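Local coordinates for protein thymine dioxygenase (Neurospora crassa, PDB 5C3R) that probably oxidises the methyl group of thymine as an iron- and 2-oxoglutarate-dependent dioxygenase, at residues E33-I38 with I169-G174; D118-Y123 with V211-H216; N152-Q157 with N189-L194; S221-F226 with A292-P297. All coordinates share one frame; numbering follows the deposited sequence.

In the fold
From the N terminus, contact 1 opens on helix 28-44. The chain then reaches 118-123, where contact 2 opens, and helix 147-173, where contact 3 opens. Contact 1 closes on the end of that same helix, so it crosses both contact 2 and contact 3. Contact 3 closes at 189-194, before contact 2 closes at 211-216, and so lies wholly within contact 2. Contact 4 follows in series, from 221-226 to 292-297. Contact 1 joins two helices at the periphery. Contact 3 packs helix 147-173 on the major sheet. Contact 4 pairs strands inside that sheet, and contact 2 ties the loop leading into its strand 121-125 to the edge of the minor sheet.

Contact 1: E33-I38 with I169-G174; sequences ETAKAI and IAVGMG
A35 meets V171 and G172 where helix 28-44 crosses the last turns of helix 147-173. The short axes come within 7.5 Å of each other at 99°, close to perpendicular. No hydrogen bond joins the segments, so the joint rests on packing alone.

The apolar contacts come first. The methyl of A35 points at the other helix, and its CB lies 3.7 Å from V171 CG1. V171 sets CG1 anti to its backbone N (chi1 172°), which brings this branch beside A35. Further along, I38 and I169 meet more loosely, with I38 CG2 4.5 Å from I169 CG1. F42 also packs on I169, and I18 of strand 13-19 packs on I38.

The second kind is side chain or backbone against bare glycine backbone. A35 CB sits 3.7 Å from G172 N, and K36 N is 4.1 Å from G172 CA. The CA atoms of K36 and G172 are only 4.3 Å apart. Such a close helix crossing depends on the missing side chain: a CB on G172 would fall 2.7 Å from A35 O, a clash. These two helices flank the double-stranded beta-helix core of this dioxygenase family, and the crossing lies far from the metal.

The helix end is shaped by backbone bonds. G174 has positive phi and closes helix 147-173 with a Schellman motif, in which G174 N bonds to V171 O at 3.1 Å. On the outer side, the extended chain of K36 runs into solvent, while A35 is buried and also touches F23 of helix 21-25.

Contact 2: D118-Y123 with V211-H216; sequences DIKESY and VRAGEH. With NI (nickel (II) ion), chain E; AKG (2-oxoglutaric acid), chain F; HMU (5-hydroxymethyl uracil), chain G.
D118 grips the start of strand 213-216 through its carboxylate. OD2 accepts a hydrogen bond from G214 N at 2.9 Å, with an N-H...O angle of 153°. The donor stands above the carboxylate plane, 43° out of it. D118 CG lies beside the backbone N and anti to the carbonyl carbon (chi1 -69°), which sets the carboxylate against G214 N and V211. The other oxygen, D118 OD1, lies 3.3 Å from V211 CG2, where the two side chains run side by side. K120 adds to this tight part by laying its chain along the R212 carbonyl, with K120 CD 3.4 Å from R212 O.

The other side is looser and watered. I119 N reaches V211 O only by a weak bond of 3.3 Å. One water joins D118 OD1 to V211 N. A second joins I119 O to R212 NE. The R212 guanidinium is held elsewhere: NH2 bonds to P286 O and P197 O. With D118 replaced by an alanine, G214 N would probably be left without its acceptor and the first water without one of its anchors.

The chain at I119 makes an inverse gamma turn. R212 and A213 form a classic beta bulge facing V275.

G214 O accepts H216 ND1 at 2.7 Å, in the imidazole plane. H216 NE2 in turn coordinates nickel at 2.3 Å. D218 and H273 complete the facial triad of this family, and 2-oxoglutarate and a water fill the remaining sites. D118 thus probably acts at one remove, holding the glycine whose carbonyl orients a metal-binding histidine.

Contact 3: N152-Q157 with N189-L194; sequences NNFFDQ and NILRLL. With AKG (2-oxoglutaric acid), chain F; HMU (5-hydroxymethyl uracil), chain G.
F155 and F154 both turn ring edges, not faces, to strand 190-194. The F155 edge meets the N189 carbonyl, with CE2 3.4 Å from N189 O, near the ring plane. L191 CB lies at the same edge, 4.0 Å from F155 CD2. The F154 edge takes L191 CD1, which sits in its plane 3.7 Å from F154 CD2. Each ring also meets another aromatic edge-to-face: F154 with F226, and F155 with Y293. On the far side of the strand, the R192 guanidinium has C6 of 5-hydroxymethyl uracil over one face and O2 of 2-oxoglutarate at its edge.

L191 enters between the two phenylalanines. It crosses F154 at about a right angle and slides past F155 in the opposite direction. Both rings swing out with CG anti to the backbone N (chi1 -171° for F154, -173° for F155), which carries them from the helix to the strand. The contact is buried, and no hydrogen bond crosses it. The N189 amide is held elsewhere, its ND2 by Y293 OH and its OD1 by N296 N.

This is the helix-on-sheet packing of the double-stranded beta-helix fold, with helix 147-173 against the outside of the major sheet. Alternation along the strand divides the work. L191 faces the helix, while R192 and L194 face the pocket.

R192 NH1 donates to 2-oxoglutarate O2 at 2.9 Å, and NE forms a salt bridge with E124. L194 CD1 approaches the same O2 to 3.6 Å. The helix side thus packs the strand in place, and the pocket side presents a guanidinium, probably steadied by E124, to the cosubstrate carboxylate and the pyrimidine.

Contact 4: S221-F226 with A292-P297; sequences SITLLF and AYFCNP. With HMU (5-hydroxymethyl uracil), chain G; AKG (2-oxoglutaric acid), chain F.
T223 and F294 lie side by side on the pocket face of an antiparallel strand pair. T223 OG1 sits in the plane of the F294 ring, at its edge, 3.3 Å from CD1. F294 CG lies anti to the carbonyl carbon (chi1 -59°), which turns the ring flat to the uracil with this edge at T223. One face of that ring carries 5-hydroxymethyl uracil, with N3 3.4 Å above the plane. A292 O lies over the opposite face. The edge at CZ comes 3.4 Å from O1 of 2-oxoglutarate. L225 belongs to the same sheet face and puts CD2 3.5 Å from O3 of that cosubstrate.

On the helix side, L224 and Y293 also run alongside each other, L224 CD1 3.9 Å from Y293 CD2. They form a hydrogen-bonded pair: Y293 N meets L224 O at 2.9 Å, almost straight at 176°, and L224 N returns to Y293 O. S221 and I222 both face C295 in a classic beta bulge.

With an alanine in place of F294, the uracil would probably lose the flat surface beneath it and be free to tilt.

T223 OG1 bonds to D218, a metal ligand, and a water joins T223 OG1 to C295 O. These double-stranded beta-helix strands thus set one aromatic ring face-on to the uracil and edge-on to 2-oxoglutarate, beside a second-shell hydroxyl that is likely to steady the metal-binding aspartate.

Contact 1: E33-I38 with I169-G174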
# COMPACT_ATOMS: atom_id res chain seq x y z
N GLU A 33 23.14 -8.20 8.23
CA GLU A 33 22.26 -8.46 9.38
C GLU A 33 20.90 -7.79 9.18
O GLU A 33 19.86 -8.38 9.43
CB GLU A 33 22.90 -7.95 10.68
CG GLU A 33 22.14 -8.29 11.95
CD GLU A 33 22.65 -7.53 13.18
OE1 GLU A 33 23.24 -8.17 14.08
OE2 GLU A 33 22.46 -6.30 13.23
N THR A 34 20.94 -6.55 8.72
CA THR A 34 19.73 -5.77 8.48
C THR A 34 18.92 -6.34 7.31
O THR A 34 17.69 -6.48 7.42
CB THR A 34 20.10 -4.31 8.21
OG1 THR A 34 20.94 -3.84 9.27
CG2 THR A 34 18.87 -3.43 8.13
N ALA A 35 19.59 -6.67 6.21
CA ALA A 35 18.92 -7.26 5.04
C ALA A 35 18.23 -8.57 5.42
O ALA A 35 17.09 -8.81 5.01
CB ALA A 35 19.90 -7.49 3.91
N LYS A 36 18.91 -9.39 6.21
CA LYS A 36 18.32 -10.65 6.69
C LYS A 36 17.14 -10.41 7.62
O LYS A 36 16.19 -11.20 7.61
CB LYS A 36 19.37 -11.51 7.41
CG LYS A 36 20.36 -12.19 6.48
CD LYS A 36 21.47 -12.90 7.25
CE LYS A 36 22.32 -13.74 6.32
NZ LYS A 36 23.36 -14.52 7.06
N ALA A 37 17.20 -9.36 8.43
CA ALA A 37 16.10 -9.01 9.33
C ALA A 37 14.88 -8.59 8.51
O ALA A 37 13.75 -8.94 8.83
CB ALA A 37 16.51 -7.91 10.29
N ILE A 38 15.14 -7.84 7.44
CA ILE A 38 14.10 -7.36 6.53
C ILE A 38 13.41 -8.54 5.83
O ILE A 38 12.18 -8.64 5.83
CB ILE A 38 14.70 -6.38 5.50
CG1 ILE A 38 14.95 -5.02 6.17
CG2 ILE A 38 13.78 -6.19 4.30
CD1 ILE A 38 15.84 -4.08 5.38
N ILE A 169 16.13 -7.20 0.13
CA ILE A 169 15.55 -8.54 -0.03
C ILE A 169 16.53 -9.46 -0.76
O ILE A 169 16.73 -10.62 -0.36
CB ILE A 169 14.20 -8.48 -0.75
CG1 ILE A 169 13.15 -7.87 0.19
CG2 ILE A 169 13.78 -9.87 -1.21
CD1 ILE A 169 11.82 -7.56 -0.46
N ALA A 170 17.15 -8.94 -1.82
CA ALA A 170 18.11 -9.71 -2.61
C ALA A 170 19.32 -10.10 -1.77
O ALA A 170 19.72 -11.26 -1.77
CB ALA A 170 18.54 -8.93 -3.84
N VAL A 171 19.88 -9.14 -1.05
CA VAL A 171 21.03 -9.40 -0.18
C VAL A 171 20.68 -10.40 0.92
O VAL A 171 21.48 -11.28 1.23
CB VAL A 171 21.56 -8.09 0.46
CG1 VAL A 171 22.62 -8.38 1.51
CG2 VAL A 171 22.13 -7.17 -0.61
N GLY A 172 19.49 -10.27 1.50
CA GLY A 172 19.03 -11.21 2.53
C GLY A 172 18.82 -12.62 2.00
O GLY A 172 18.98 -13.59 2.74
N MET A 173 18.46 -12.74 0.73
CA MET A 173 18.32 -14.03 0.06
C MET A 173 19.67 -14.61 -0.36
O MET A 173 19.76 -15.79 -0.69
CB MET A 173 17.46 -13.90 -1.21
CG MET A 173 15.97 -13.72 -0.99
SD MET A 173 15.14 -13.51 -2.59
CE MET A 173 13.43 -13.49 -2.06
N GLY A 174 20.71 -13.78 -0.36
CA GLY A 174 22.04 -14.21 -0.76
C GLY A 174 22.20 -14.33 -2.27
O GLY A 174 23.09 -15.03 -2.74

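Contact 2: D118-Y123 with V211-H216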
# COMPACT_ATOMS: atom_id res chain seq x y z
N ASP A 118 -17.02 1.79 2.26
CA ASP A 118 -15.89 2.29 3.05
C ASP A 118 -15.94 3.81 3.16
O ASP A 118 -16.17 4.49 2.16
CB ASP A 118 -14.57 1.86 2.41
CG ASP A 118 -14.31 0.36 2.50
OD1 ASP A 118 -15.03 -0.33 3.26
OD2 ASP A 118 -13.37 -0.12 1.83
N ILE A 119 -15.73 4.34 4.36
CA ILE A 119 -15.74 5.79 4.58
C ILE A 119 -14.36 6.34 4.23
O ILE A 119 -13.55 6.61 5.12
CB ILE A 119 -16.09 6.19 6.03
CG1 ILE A 119 -17.32 5.44 6.56
CG2 ILE A 119 -16.32 7.70 6.13
CD1 ILE A 119 -18.63 5.81 5.90
N LYS A 120 -14.10 6.49 2.94
CA LYS A 120 -12.80 6.95 2.47
C LYS A 120 -12.93 7.65 1.12
O LYS A 120 -13.94 7.55 0.45
CB LYS A 120 -11.82 5.77 2.35
CG LYS A 120 -12.13 4.79 1.22
CD LYS A 120 -11.28 3.52 1.32
CE LYS A 120 -11.44 2.63 0.11
NZ LYS A 120 -10.54 3.03 -1.01
N GLU A 121 -11.88 8.38 0.74
CA GLU A 121 -11.74 8.87 -0.62
C GLU A 121 -10.26 8.80 -0.97
O GLU A 121 -9.40 8.86 -0.10
CB GLU A 121 -12.31 10.29 -0.76
CG GLU A 121 -11.61 11.33 0.08
CD GLU A 121 -12.27 12.69 0.02
OE1 GLU A 121 -12.85 13.06 -1.03
OE2 GLU A 121 -12.20 13.41 1.04
N SER A 122 -9.96 8.67 -2.26
CA SER A 122 -8.58 8.50 -2.68
C SER A 122 -8.26 9.26 -3.95
O SER A 122 -9.15 9.67 -4.70
CB SER A 122 -8.27 7.02 -2.87
OG SER A 122 -9.07 6.47 -3.89
N TYR A 123 -6.96 9.45 -4.17
CA TYR A 123 -6.47 10.05 -5.40
C TYR A 123 -5.16 9.38 -5.77
O TYR A 123 -4.19 9.41 -5.00
CB TYR A 123 -6.26 11.55 -5.22
CG TYR A 123 -5.73 12.24 -6.45
CD1 TYR A 123 -6.56 12.49 -7.54
CD2 TYR A 123 -4.41 12.65 -6.53
CE1 TYR A 123 -6.09 13.13 -8.67
CE2 TYR A 123 -3.92 13.29 -7.66
CZ TYR A 123 -4.77 13.53 -8.72
OH TYR A 123 -4.29 14.17 -9.85
N VAL A 211 -16.52 -0.22 7.84
CA VAL A 211 -15.09 0.01 8.07
C VAL A 211 -14.57 1.22 7.29
O VAL A 211 -15.26 1.75 6.42
CB VAL A 211 -14.23 -1.22 7.72
CG1 VAL A 211 -14.62 -2.41 8.59
CG2 VAL A 211 -14.36 -1.59 6.24
N ARG A 212 -13.35 1.64 7.60
CA ARG A 212 -12.69 2.70 6.84
C ARG A 212 -12.05 2.16 5.55
O ARG A 212 -12.08 2.84 4.53
CB ARG A 212 -11.66 3.46 7.70
CG ARG A 212 -12.21 4.77 8.23
CD ARG A 212 -11.33 5.42 9.28
NE ARG A 212 -11.78 6.78 9.59
CZ ARG A 212 -11.23 7.57 10.51
NH1 ARG A 212 -10.20 7.15 11.24
NH2 ARG A 212 -11.71 8.79 10.69
N ALA A 213 -11.47 0.96 5.61
CA ALA A 213 -10.98 0.26 4.42
C ALA A 213 -11.17 -1.24 4.58
O ALA A 213 -10.73 -1.81 5.57
CB ALA A 213 -9.52 0.58 4.16
N GLY A 214 -11.83 -1.87 3.60
CA GLY A 214 -12.13 -3.30 3.67
C GLY A 214 -10.89 -4.16 3.66
O GLY A 214 -9.85 -3.77 3.13
N GLU A 215 -10.98 -5.34 4.27
CA GLU A 215 -9.88 -6.29 4.27
C GLU A 215 -9.48 -6.69 2.85
O GLU A 215 -10.32 -6.85 1.97
CB GLU A 215 -10.20 -7.53 5.10
CG GLU A 215 -11.42 -8.32 4.65
CD GLU A 215 -11.63 -9.57 5.48
OE1 GLU A 215 -11.55 -9.49 6.73
OE2 GLU A 215 -11.88 -10.64 4.89
N HIS A 216 -8.18 -6.84 2.64
CA HIS A 216 -7.66 -7.18 1.33
C HIS A 216 -6.19 -7.54 1.46
O HIS A 216 -5.58 -7.34 2.52
CB HIS A 216 -7.79 -5.99 0.40
CG HIS A 216 -7.04 -4.78 0.88
ND1 HIS A 216 -7.50 -3.98 1.90
CD2 HIS A 216 -5.85 -4.26 0.49
CE1 HIS A 216 -6.64 -3.01 2.11
NE2 HIS A 216 -5.63 -3.15 1.27
NI NI E . -3.49 -2.32 1.41
C1 AKG F . -4.55 0.29 0.84
O1 AKG F . -4.29 -0.71 0.14
O2 AKG F . -4.89 1.37 0.32
C2 AKG F . -4.44 0.17 2.31
O5 AKG F . -4.15 -0.92 2.81
C3 AKG F . -4.70 1.40 3.17
C4 AKG F . -4.17 1.23 4.59
C5 AKG F . -4.21 2.53 5.37
O3 AKG F . -3.57 2.57 6.44
O4 AKG F . -4.85 3.52 4.95
N1 HMU G . -4.61 -0.57 -5.90
C2 HMU G . -3.29 -0.91 -6.45
O2 HMU G . -2.89 -0.36 -7.45
N3 HMU G . -2.47 -1.92 -5.77
C4 HMU G . -2.96 -2.55 -4.60
O3 HMU G . -5.39 -1.86 -1.98
O4 HMU G . -2.26 -3.38 -4.05
C5 HMU G . -4.27 -2.20 -4.06
CM5 HMU G . -4.82 -2.85 -2.80
C6 HMU G . -5.08 -1.20 -4.74
O HOH W 1 -17.39 -0.47 5.04
O HOH W 2 -13.58 7.81 7.66
O HOH W 3 -1.50 -1.29 1.67

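Contact 3: N152-Q157 with N189-L194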
# COMPACT_ATOMS: atom_id res chain seq x y z
N ASN A 152 5.03 14.51 -7.58
CA ASN A 152 6.01 13.89 -8.48
C ASN A 152 7.34 13.68 -7.78
O ASN A 152 7.99 12.65 -7.95
CB ASN A 152 6.21 14.73 -9.75
CG ASN A 152 5.11 14.54 -10.77
OD1 ASN A 152 4.46 13.50 -10.81
ND2 ASN A 152 4.91 15.55 -11.61
N ASN A 153 7.74 14.66 -6.97
CA ASN A 153 8.95 14.57 -6.16
C ASN A 153 8.85 13.39 -5.19
O ASN A 153 9.77 12.58 -5.09
CB ASN A 153 9.16 15.88 -5.40
CG ASN A 153 10.54 15.98 -4.77
OD1 ASN A 153 11.08 15.01 -4.26
ND2 ASN A 153 11.11 17.18 -4.81
N PHE A 154 7.71 13.30 -4.50
CA PHE A 154 7.47 12.21 -3.55
C PHE A 154 7.40 10.85 -4.24
O PHE A 154 7.92 9.86 -3.73
CB PHE A 154 6.19 12.47 -2.76
CG PHE A 154 5.99 11.52 -1.62
CD1 PHE A 154 6.78 11.61 -0.48
CD2 PHE A 154 5.02 10.54 -1.68
CE1 PHE A 154 6.60 10.73 0.58
CE2 PHE A 154 4.84 9.66 -0.63
CZ PHE A 154 5.62 9.76 0.50
N PHE A 155 6.76 10.80 -5.41
CA PHE A 155 6.72 9.59 -6.24
C PHE A 155 8.13 9.04 -6.52
O PHE A 155 8.39 7.85 -6.36
CB PHE A 155 5.97 9.88 -7.55
CG PHE A 155 5.72 8.67 -8.41
CD1 PHE A 155 6.70 8.17 -9.25
CD2 PHE A 155 4.48 8.04 -8.41
CE1 PHE A 155 6.47 7.07 -10.05
CE2 PHE A 155 4.24 6.93 -9.20
CZ PHE A 155 5.23 6.44 -10.02
N ASP A 156 9.03 9.93 -6.94
CA ASP A 156 10.41 9.54 -7.28
C ASP A 156 11.25 9.12 -6.07
O ASP A 156 12.08 8.22 -6.17
CB ASP A 156 11.12 10.65 -8.06
CG ASP A 156 10.62 10.78 -9.49
OD1 ASP A 156 10.13 9.78 -10.06
OD2 ASP A 156 10.72 11.89 -10.05
N GLN A 157 11.03 9.77 -4.92
CA GLN A 157 11.70 9.35 -3.69
C GLN A 157 11.22 7.97 -3.22
O GLN A 157 12.03 7.16 -2.78
CB GLN A 157 11.53 10.40 -2.59
CG GLN A 157 12.39 11.63 -2.85
CD GLN A 157 12.29 12.65 -1.73
OE1 GLN A 157 12.33 12.30 -0.56
NE2 GLN A 157 12.15 13.92 -2.10
N ASN A 189 4.67 2.34 -10.64
CA ASN A 189 4.13 2.33 -9.29
C ASN A 189 2.95 3.26 -9.21
O ASN A 189 2.72 4.07 -10.11
CB ASN A 189 5.22 2.77 -8.31
CG ASN A 189 6.48 1.94 -8.44
OD1 ASN A 189 6.43 0.75 -8.74
ND2 ASN A 189 7.63 2.57 -8.23
N ILE A 190 2.18 3.16 -8.12
CA ILE A 190 1.00 3.99 -7.93
C ILE A 190 1.02 4.64 -6.55
O ILE A 190 1.03 3.96 -5.53
CB ILE A 190 -0.30 3.19 -8.11
CG1 ILE A 190 -0.40 2.63 -9.54
CG2 ILE A 190 -1.53 4.03 -7.79
CD1 ILE A 190 -0.57 3.68 -10.62
N LEU A 191 1.03 5.97 -6.54
CA LEU A 191 0.97 6.76 -5.32
C LEU A 191 -0.49 7.02 -5.01
O LEU A 191 -1.15 7.82 -5.68
CB LEU A 191 1.72 8.08 -5.54
CG LEU A 191 1.65 9.19 -4.49
CD1 LEU A 191 2.17 8.72 -3.15
CD2 LEU A 191 2.44 10.38 -5.00
N ARG A 192 -1.01 6.32 -4.00
CA ARG A 192 -2.39 6.50 -3.57
C ARG A 192 -2.47 7.39 -2.34
O ARG A 192 -2.08 7.00 -1.25
CB ARG A 192 -3.04 5.14 -3.27
CG ARG A 192 -4.48 5.24 -2.77
CD ARG A 192 -5.06 3.90 -2.34
NE ARG A 192 -5.84 3.25 -3.40
CZ ARG A 192 -6.52 2.11 -3.25
NH1 ARG A 192 -6.52 1.46 -2.09
NH2 ARG A 192 -7.20 1.61 -4.27
N LEU A 193 -2.99 8.60 -2.52
CA LEU A 193 -3.30 9.49 -1.41
C LEU A 193 -4.65 9.08 -0.85
O LEU A 193 -5.58 8.82 -1.62
CB LEU A 193 -3.33 10.95 -1.86
CG LEU A 193 -2.10 11.45 -2.62
CD1 LEU A 193 -2.33 12.88 -3.06
CD2 LEU A 193 -0.84 11.37 -1.77
N LEU A 194 -4.76 9.02 0.47
CA LEU A 194 -5.98 8.57 1.13
C LEU A 194 -6.43 9.57 2.18
O LEU A 194 -5.62 10.11 2.94
CB LEU A 194 -5.77 7.21 1.79
CG LEU A 194 -5.85 5.98 0.87
CD1 LEU A 194 -5.03 4.83 1.43
CD2 LEU A 194 -7.30 5.56 0.68
C1 AKG F . -4.55 0.29 0.84
O1 AKG F . -4.29 -0.71 0.14
O2 AKG F . -4.89 1.37 0.32
C2 AKG F . -4.44 0.17 2.31
O5 AKG F . -4.15 -0.92 2.81
C3 AKG F . -4.70 1.40 3.17
C4 AKG F . -4.17 1.23 4.59
C5 AKG F . -4.21 2.53 5.37
O3 AKG F . -3.57 2.57 6.44
O4 AKG F . -4.85 3.52 4.95
N1 HMU G . -4.61 -0.57 -5.90
C2 HMU G . -3.29 -0.91 -6.45
O2 HMU G . -2.89 -0.36 -7.45
N3 HMU G . -2.47 -1.92 -5.77
C4 HMU G . -2.96 -2.55 -4.60
O3 HMU G . -5.39 -1.86 -1.98
O4 HMU G . -2.26 -3.38 -4.05
C5 HMU G . -4.27 -2.20 -4.06
CM5 HMU G . -4.82 -2.85 -2.80
C6 HMU G . -5.08 -1.20 -4.74

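Contact 4: S221-F226 with A292-P297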
# COMPACT_ATOMS: atom_id res chain seq x y z
N SER A 221 4.49 -5.78 -5.69
CA SER A 221 5.69 -6.30 -5.04
C SER A 221 5.69 -5.91 -3.56
O SER A 221 5.62 -6.77 -2.68
CB SER A 221 6.96 -5.81 -5.74
OG SER A 221 6.94 -4.39 -5.90
N ILE A 222 5.80 -4.60 -3.30
CA ILE A 222 5.66 -4.07 -1.95
C ILE A 222 4.82 -2.80 -1.95
O ILE A 222 4.61 -2.17 -3.00
CB ILE A 222 7.02 -3.76 -1.25
CG1 ILE A 222 7.78 -2.65 -1.98
CG2 ILE A 222 7.88 -5.02 -1.14
CD1 ILE A 222 8.92 -2.06 -1.17
N THR A 223 4.35 -2.43 -0.76
CA THR A 223 3.62 -1.20 -0.56
C THR A 223 4.30 -0.43 0.56
O THR A 223 4.54 -0.98 1.64
CB THR A 223 2.15 -1.49 -0.18
OG1 THR A 223 1.50 -2.16 -1.26
CG2 THR A 223 1.39 -0.20 0.13
N LEU A 224 4.61 0.84 0.30
CA LEU A 224 5.14 1.73 1.33
C LEU A 224 3.96 2.49 1.89
O LEU A 224 3.35 3.31 1.19
CB LEU A 224 6.16 2.69 0.74
CG LEU A 224 7.28 2.03 -0.06
CD1 LEU A 224 8.03 3.07 -0.88
CD2 LEU A 224 8.21 1.29 0.88
N LEU A 225 3.61 2.19 3.14
CA LEU A 225 2.46 2.82 3.77
C LEU A 225 2.90 3.81 4.84
O LEU A 225 3.46 3.43 5.86
CB LEU A 225 1.54 1.75 4.37
CG LEU A 225 0.23 2.28 4.95
CD1 LEU A 225 -0.64 2.95 3.90
CD2 LEU A 225 -0.54 1.14 5.59
N PHE A 226 2.62 5.08 4.56
CA PHE A 226 2.87 6.19 5.47
C PHE A 226 1.53 6.53 6.14
O PHE A 226 0.59 6.96 5.45
CB PHE A 226 3.37 7.40 4.68
CG PHE A 226 4.60 7.13 3.84
CD1 PHE A 226 4.50 6.55 2.59
CD2 PHE A 226 5.86 7.50 4.30
CE1 PHE A 226 5.62 6.32 1.81
CE2 PHE A 226 6.99 7.27 3.52
CZ PHE A 226 6.87 6.68 2.28
N ALA A 292 -0.52 5.37 0.52
CA ALA A 292 -0.09 4.05 0.10
C ALA A 292 0.60 4.15 -1.25
O ALA A 292 -0.03 4.46 -2.25
CB ALA A 292 -1.28 3.11 0.01
N TYR A 293 1.90 3.90 -1.26
CA TYR A 293 2.66 3.87 -2.49
C TYR A 293 2.81 2.42 -2.93
O TYR A 293 3.64 1.67 -2.41
CB TYR A 293 4.02 4.53 -2.29
CG TYR A 293 4.83 4.69 -3.55
CD1 TYR A 293 4.68 5.81 -4.36
CD2 TYR A 293 5.77 3.74 -3.93
CE1 TYR A 293 5.42 5.97 -5.52
CE2 TYR A 293 6.53 3.89 -5.07
CZ TYR A 293 6.35 5.01 -5.87
OH TYR A 293 7.10 5.17 -7.02
N PHE A 294 1.98 2.01 -3.88
CA PHE A 294 2.01 0.64 -4.37
C PHE A 294 3.17 0.48 -5.34
O PHE A 294 3.21 1.14 -6.37
CB PHE A 294 0.68 0.30 -5.06
CG PHE A 294 -0.52 0.45 -4.17
CD1 PHE A 294 -0.63 -0.30 -3.01
CD2 PHE A 294 -1.54 1.33 -4.49
CE1 PHE A 294 -1.73 -0.18 -2.19
CE2 PHE A 294 -2.64 1.46 -3.67
CZ PHE A 294 -2.74 0.71 -2.52
N CYS A 295 4.11 -0.39 -4.98
CA CYS A 295 5.23 -0.72 -5.86
C CYS A 295 4.91 -1.99 -6.65
O CYS A 295 4.37 -2.96 -6.09
CB CYS A 295 6.52 -0.89 -5.06
SG CYS A 295 6.95 0.48 -3.93
N ASN A 296 5.23 -1.99 -7.94
CA ASN A 296 5.00 -3.12 -8.83
C ASN A 296 6.24 -3.45 -9.67
O ASN A 296 7.07 -2.57 -9.91
CB ASN A 296 3.87 -2.81 -9.80
CG ASN A 296 2.57 -2.49 -9.10
OD1 ASN A 296 2.03 -3.31 -8.36
ND2 ASN A 296 2.05 -1.29 -9.34
N PRO A 297 6.36 -4.71 -10.13
CA PRO A 297 7.34 -4.99 -11.17
C PRO A 297 7.01 -4.19 -12.42
O PRO A 297 5.87 -3.75 -12.59
CB PRO A 297 7.18 -6.49 -11.43
CG PRO A 297 6.48 -7.03 -10.24
CD PRO A 297 5.61 -5.92 -9.74
N1 HMU G . -4.61 -0.57 -5.90
C2 HMU G . -3.29 -0.91 -6.45
O2 HMU G . -2.89 -0.36 -7.45
N3 HMU G . -2.47 -1.92 -5.77
C4 HMU G . -2.96 -2.55 -4.60
O3 HMU G . -5.39 -1.86 -1.98
O4 HMU G . -2.26 -3.38 -4.05
C5 HMU G . -4.27 -2.20 -4.06
CM5 HMU G . -4.82 -2.85 -2.80
C6 HMU G . -5.08 -1.20 -4.74
C1 AKG F . -4.55 0.29 0.84
O1 AKG F . -4.29 -0.71 0.14
O2 AKG F . -4.89 1.37 0.32
C2 AKG F . -4.44 0.17 2.31
O5 AKG F . -4.15 -0.92 2.81
C3 AKG F . -4.70 1.40 3.17
C4 AKG F . -4.17 1.23 4.59
C5 AKG F . -4.21 2.53 5.37
O3 AKG F . -3.57 2.57 6.44
O4 AKG F . -4.85 3.52 4.95
O HOH W 4 1.92 -3.17 -4.12